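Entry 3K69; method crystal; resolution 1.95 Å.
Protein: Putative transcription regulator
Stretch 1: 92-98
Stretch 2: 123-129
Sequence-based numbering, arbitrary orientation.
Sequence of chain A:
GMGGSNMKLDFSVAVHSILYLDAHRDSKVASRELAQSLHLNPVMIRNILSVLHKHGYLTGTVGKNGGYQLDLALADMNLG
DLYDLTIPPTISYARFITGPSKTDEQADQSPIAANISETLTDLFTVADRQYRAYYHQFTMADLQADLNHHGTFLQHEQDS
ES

Stretch 1, residues 92-98: SYARFIT
Stretch 2 (123-129) LFTVADR

What backbones meet here? Residues 123-129 lie within a longer helix, with phi/psi near -60/-45 and the i to i+4 bonds Ala 127 N to Leu 123 O (3.0 Å), Asp 128 N to Phe 124 O (2.9 Å) and Arg 129 N to Thr 125 O (3.0 Å). Residues 92-98 form a loop holding a 3-10 segment at 94-96, closed by Phe 96 N to Tyr 93 O (2.8 Å) and Ile 97 N to Ala 94 O (3.2 Å). Closest register pairs Tyr 93 CA with Phe 124 CA, 7.7 Å apart.

How does Tyr 93 sit on the helix? Its CA-to-CB bond points toward the helix, and chi1 -75° (m) with chi2 -84° sets one face of the ring against Phe 124 CB, a CH-pi contact 3.6 Å from the ring centroid and 6° off the normal. Phe 124 (chi1 -67°, m; chi2 -29°) sets its own ring obliquely to the tyrosine, centroids 5.4 Å apart and planes at 48°.

What meets the edge of the Phe 124 ring? Ile 97 (m, t) brings CG1 within 3.8 Å of Phe 124 CE2, an apolar contact, and Phe 96 O lies 4.0 Å from that same CE2, near the ring plane rather than over its face. Phe 96 (chi1 -59°, m; chi2 -55°) starts toward the helix, but its ring leads away.

Where does polarity enter? No direct hydrogen bond joins the stretches. Tyr 93 OH reaches 3.5 Å from Asp 128 CB, and a water bridges the two residues: its O donates to Asp 128 OD1 (3.1 Å) and bonds weakly with Tyr 93 OH (3.3 Å). Asp 128 has chi1 -174° (t) and chi2 71°. Thr 125 OG1 (chi1 -52°, m) merely packs 3.5 Å from Tyr 93 CE2; its hydrogen bond goes just outside the stretches.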

ATOM      1  N   SER A  92       2.477  -8.502 -10.590  1.00 32.15           N
ATOM      2  CA  SER A  92       3.932  -8.522 -10.362  1.00 28.95           C
ATOM      3  C   SER A  92       4.456  -7.540  -9.289  1.00 25.55           C
ATOM      4  O   SER A  92       4.318  -6.305  -9.401  1.00 23.35           O
ATOM      5  CB  SER A  92       4.691  -8.248 -11.644  1.00 28.71           C
ATOM      6  OG  SER A  92       6.080  -8.246 -11.362  1.00 26.03           O
ATOM      7  N   TYR A  93       5.121  -8.101  -8.288  1.00 20.79           N
ATOM      8  CA  TYR A  93       5.794  -7.314  -7.242  1.00 20.42           C
ATOM      9  C   TYR A  93       7.313  -7.259  -7.473  1.00 19.13           C
ATOM     10  O   TYR A  93       8.065  -6.891  -6.558  1.00 20.15           O
ATOM     11  CB  TYR A  93       5.480  -7.892  -5.856  1.00 20.39           C
ATOM     12  CG  TYR A  93       4.098  -7.597  -5.368  1.00 15.25           C
ATOM     13  CD1 TYR A  93       3.814  -6.386  -4.737  1.00 23.35           C
ATOM     14  CD2 TYR A  93       3.048  -8.477  -5.609  1.00 19.42           C
ATOM     15  CE1 TYR A  93       2.532  -6.083  -4.294  1.00 23.76           C
ATOM     16  CE2 TYR A  93       1.768  -8.194  -5.162  1.00 19.34           C
ATOM     17  CZ  TYR A  93       1.514  -6.983  -4.524  1.00 20.83           C
ATOM     18  OH  TYR A  93       0.251  -6.663  -4.099  1.00 22.94           O
ATOM     19  N   ALA A  94       7.777  -7.605  -8.674  1.00 18.69           N
ATOM     20  CA  ALA A  94       9.215  -7.654  -8.958  1.00 18.84           C
ATOM     21  C   ALA A  94      10.011  -6.390  -8.551  1.00 19.27           C
ATOM     22  O   ALA A  94      11.134  -6.498  -8.078  1.00 19.83           O
ATOM     23  CB  ALA A  94       9.504  -7.991 -10.463  1.00 17.41           C
ATOM     24  N   ARG A  95       9.448  -5.208  -8.744  1.00 19.50           N
ATOM     25  CA  ARG A  95      10.155  -3.976  -8.392  1.00 21.76           C
ATOM     26  C   ARG A  95      10.444  -3.897  -6.883  1.00 20.84           C
ATOM     27  O   ARG A  95      11.305  -3.139  -6.469  1.00 21.45           O
ATOM     28  CB  ARG A  95       9.338  -2.728  -8.792  1.00 23.23           C
ATOM     29  CG  ARG A  95       7.964  -2.664  -8.199  1.00 30.83           C
ATOM     30  N   PHE A  96       9.688  -4.632  -6.071  1.00 20.33           N
ATOM     31  CA  PHE A  96       9.867  -4.624  -4.620  1.00 22.38           C
ATOM     32  C   PHE A  96      10.581  -5.858  -4.055  1.00 19.99           C
ATOM     33  O   PHE A  96      10.642  -6.034  -2.852  1.00 20.87           O
ATOM     34  CB  PHE A  96       8.494  -4.556  -3.994  1.00 25.05           C
ATOM     35  CG  PHE A  96       7.711  -3.352  -4.394  1.00 31.23           C
ATOM     36  CD1 PHE A  96       8.238  -2.086  -4.222  1.00 31.95           C
ATOM     37  CD2 PHE A  96       6.437  -3.483  -4.917  1.00 30.16           C
ATOM     38  CE1 PHE A  96       7.508  -0.968  -4.566  1.00 40.06           C
ATOM     39  CE2 PHE A  96       5.701  -2.366  -5.256  1.00 43.99           C
ATOM     40  CZ  PHE A  96       6.242  -1.105  -5.075  1.00 33.92           C
ATOM     41  N   ILE A  97      11.069  -6.717  -4.933  1.00 18.49           N
ATOM     42  CA  ILE A  97      11.685  -7.968  -4.554  1.00 19.68           C
ATOM     43  C   ILE A  97      13.157  -8.032  -5.042  1.00 20.63           C
ATOM     44  O   ILE A  97      13.494  -7.656  -6.186  1.00 21.45           O
ATOM     45  CB  ILE A  97      10.830  -9.160  -5.077  1.00 15.54           C
ATOM     46  CG1 ILE A  97       9.417  -9.116  -4.458  1.00 16.89           C
ATOM     47  CG2 ILE A  97      11.589 -10.504  -4.936  1.00 11.02           C
ATOM     48  CD1 ILE A  97       8.448 -10.089  -5.108  1.00 18.97           C
ATOM     49  N   THR A  98      14.013  -8.519  -4.149  1.00 23.96           N
ATOM     50  CA  THR A  98      15.476  -8.703  -4.363  1.00 26.64           C
ATOM     51  C   THR A  98      15.840 -10.088  -4.961  1.00 28.75           C
ATOM     52  O   THR A  98      14.959 -10.915  -5.216  1.00 27.11           O
ATOM     53  CB  THR A  98      16.240  -8.555  -2.991  1.00 29.48           C
ATOM     54  OG1 THR A  98      15.723  -9.523  -2.058  1.00 25.43           O
ATOM     55  CG2 THR A  98      16.115  -7.099  -2.411  1.00 21.62           C
ATOM     56  N   LEU A 123       3.310 -13.383   0.093  1.00 13.30           N
ATOM     57  CA  LEU A 123       3.206 -12.500   1.234  1.00 14.08           C
ATOM     58  C   LEU A 123       2.504 -11.140   0.896  1.00 16.60           C
ATOM     59  O   LEU A 123       1.498 -10.775   1.516  1.00 11.70           O
ATOM     60  CB  LEU A 123       4.578 -12.274   1.850  1.00 12.92           C
ATOM     61  CG  LEU A 123       4.605 -11.478   3.172  1.00 16.96           C
ATOM     62  CD1 LEU A 123       3.959 -12.225   4.337  1.00 12.26           C
ATOM     63  CD2 LEU A 123       6.014 -10.961   3.530  1.00 14.17           C
ATOM     64  N   PHE A 124       3.061 -10.422  -0.075  1.00 15.86           N
ATOM     65  CA  PHE A 124       2.559  -9.111  -0.527  1.00 15.82           C
ATOM     66  C   PHE A 124       1.151  -9.215  -1.115  1.00 15.28           C
ATOM     67  O   PHE A 124       0.317  -8.340  -0.895  1.00 16.74           O
ATOM     68  CB  PHE A 124       3.478  -8.537  -1.609  1.00 13.23           C
ATOM     69  CG  PHE A 124       4.855  -8.169  -1.147  1.00 13.34           C
ATOM     70  CD1 PHE A 124       5.119  -7.772   0.157  1.00 18.39           C
ATOM     71  CD2 PHE A 124       5.902  -8.169  -2.035  1.00 13.78           C
ATOM     72  CE1 PHE A 124       6.436  -7.399   0.550  1.00 13.05           C
ATOM     73  CE2 PHE A 124       7.209  -7.812  -1.651  1.00 18.46           C
ATOM     74  CZ  PHE A 124       7.455  -7.415  -0.353  1.00 15.58           C
ATOM     75  N   THR A 125       0.874 -10.299  -1.848  1.00 17.27           N
ATOM     76  CA  THR A 125      -0.462 -10.505  -2.428  1.00 18.16           C
ATOM     77  C   THR A 125      -1.517 -10.762  -1.373  1.00 16.58           C
ATOM     78  O   THR A 125      -2.598 -10.167  -1.412  1.00 19.65           O
ATOM     79  CB  THR A 125      -0.474 -11.624  -3.489  1.00 18.98           C
ATOM     80  OG1 THR A 125       0.552 -11.358  -4.452  1.00 15.91           O
ATOM     81  CG2 THR A 125      -1.833 -11.703  -4.199  1.00 19.52           C
ATOM     82  N   VAL A 126      -1.234 -11.643  -0.421  1.00 17.63           N
ATOM     83  CA  VAL A 126      -2.172 -11.859   0.670  1.00 14.86           C
ATOM     84  C   VAL A 126      -2.411 -10.559   1.475  1.00 18.34           C
ATOM     85  O   VAL A 126      -3.558 -10.238   1.837  1.00 15.46           O
ATOM     86  CB  VAL A 126      -1.703 -13.042   1.593  1.00 13.68           C
ATOM     87  CG1 VAL A 126      -2.621 -13.182   2.777  1.00 13.49           C
ATOM     88  CG2 VAL A 126      -1.656 -14.386   0.758  1.00 10.16           C
ATOM     89  N   ALA A 127      -1.319  -9.841   1.781  1.00 17.20           N
ATOM     90  CA  ALA A 127      -1.389  -8.611   2.548  1.00 17.21           C
ATOM     91  C   ALA A 127      -2.240  -7.618   1.782  1.00 16.20           C
ATOM     92  O   ALA A 127      -3.057  -6.949   2.370  1.00 16.79           O
ATOM     93  CB  ALA A 127       0.047  -8.007   2.807  1.00 15.96           C
ATOM     94  N   ASP A 128      -2.047  -7.524   0.472  1.00 16.25           N
ATOM     95  CA  ASP A 128      -2.822  -6.577  -0.326  1.00 18.34           C
ATOM     96  C   ASP A 128      -4.335  -6.948  -0.343  1.00 16.54           C
ATOM     97  O   ASP A 128      -5.188  -6.057  -0.286  1.00 13.71           O
ATOM     98  CB  ASP A 128      -2.263  -6.446  -1.744  1.00 20.75           C
ATOM     99  CG  ASP A 128      -2.968  -5.354  -2.531  1.00 21.93           C
ATOM    100  OD1 ASP A 128      -2.749  -4.167  -2.212  1.00 35.42           O
ATOM    101  OD2 ASP A 128      -3.742  -5.723  -3.431  1.00 32.65           O
ATOM    102  N   ARG A 129      -4.668  -8.233  -0.314  1.00 13.30           N
ATOM    103  CA  ARG A 129      -6.077  -8.618  -0.214  1.00 17.25           C
ATOM    104  C   ARG A 129      -6.667  -8.176   1.111  1.00 19.02           C
ATOM    105  O   ARG A 129      -7.795  -7.731   1.147  1.00 19.19           O
ATOM    106  CB  ARG A 129      -6.284 -10.125  -0.446  1.00 14.54           C
ATOM    107  CG  ARG A 129      -6.241 -10.438  -1.918  1.00 17.54           C
ATOM    108  CD  ARG A 129      -6.788 -11.772  -2.223  1.00 23.49           C
ATOM    109  NE  ARG A 129      -5.869 -12.848  -1.863  1.00 22.94           N
ATOM    110  CZ  ARG A 129      -5.026 -13.429  -2.713  1.00 20.73           C
ATOM    111  NH1 ARG A 129      -4.911 -13.001  -3.955  1.00 16.46           N
ATOM    112  NH2 ARG A 129      -4.250 -14.407  -2.294  1.00 21.00           N
TER
HETATM  113  O   HOH W   1       0.317  -3.842  -2.329  1.00 35.73           O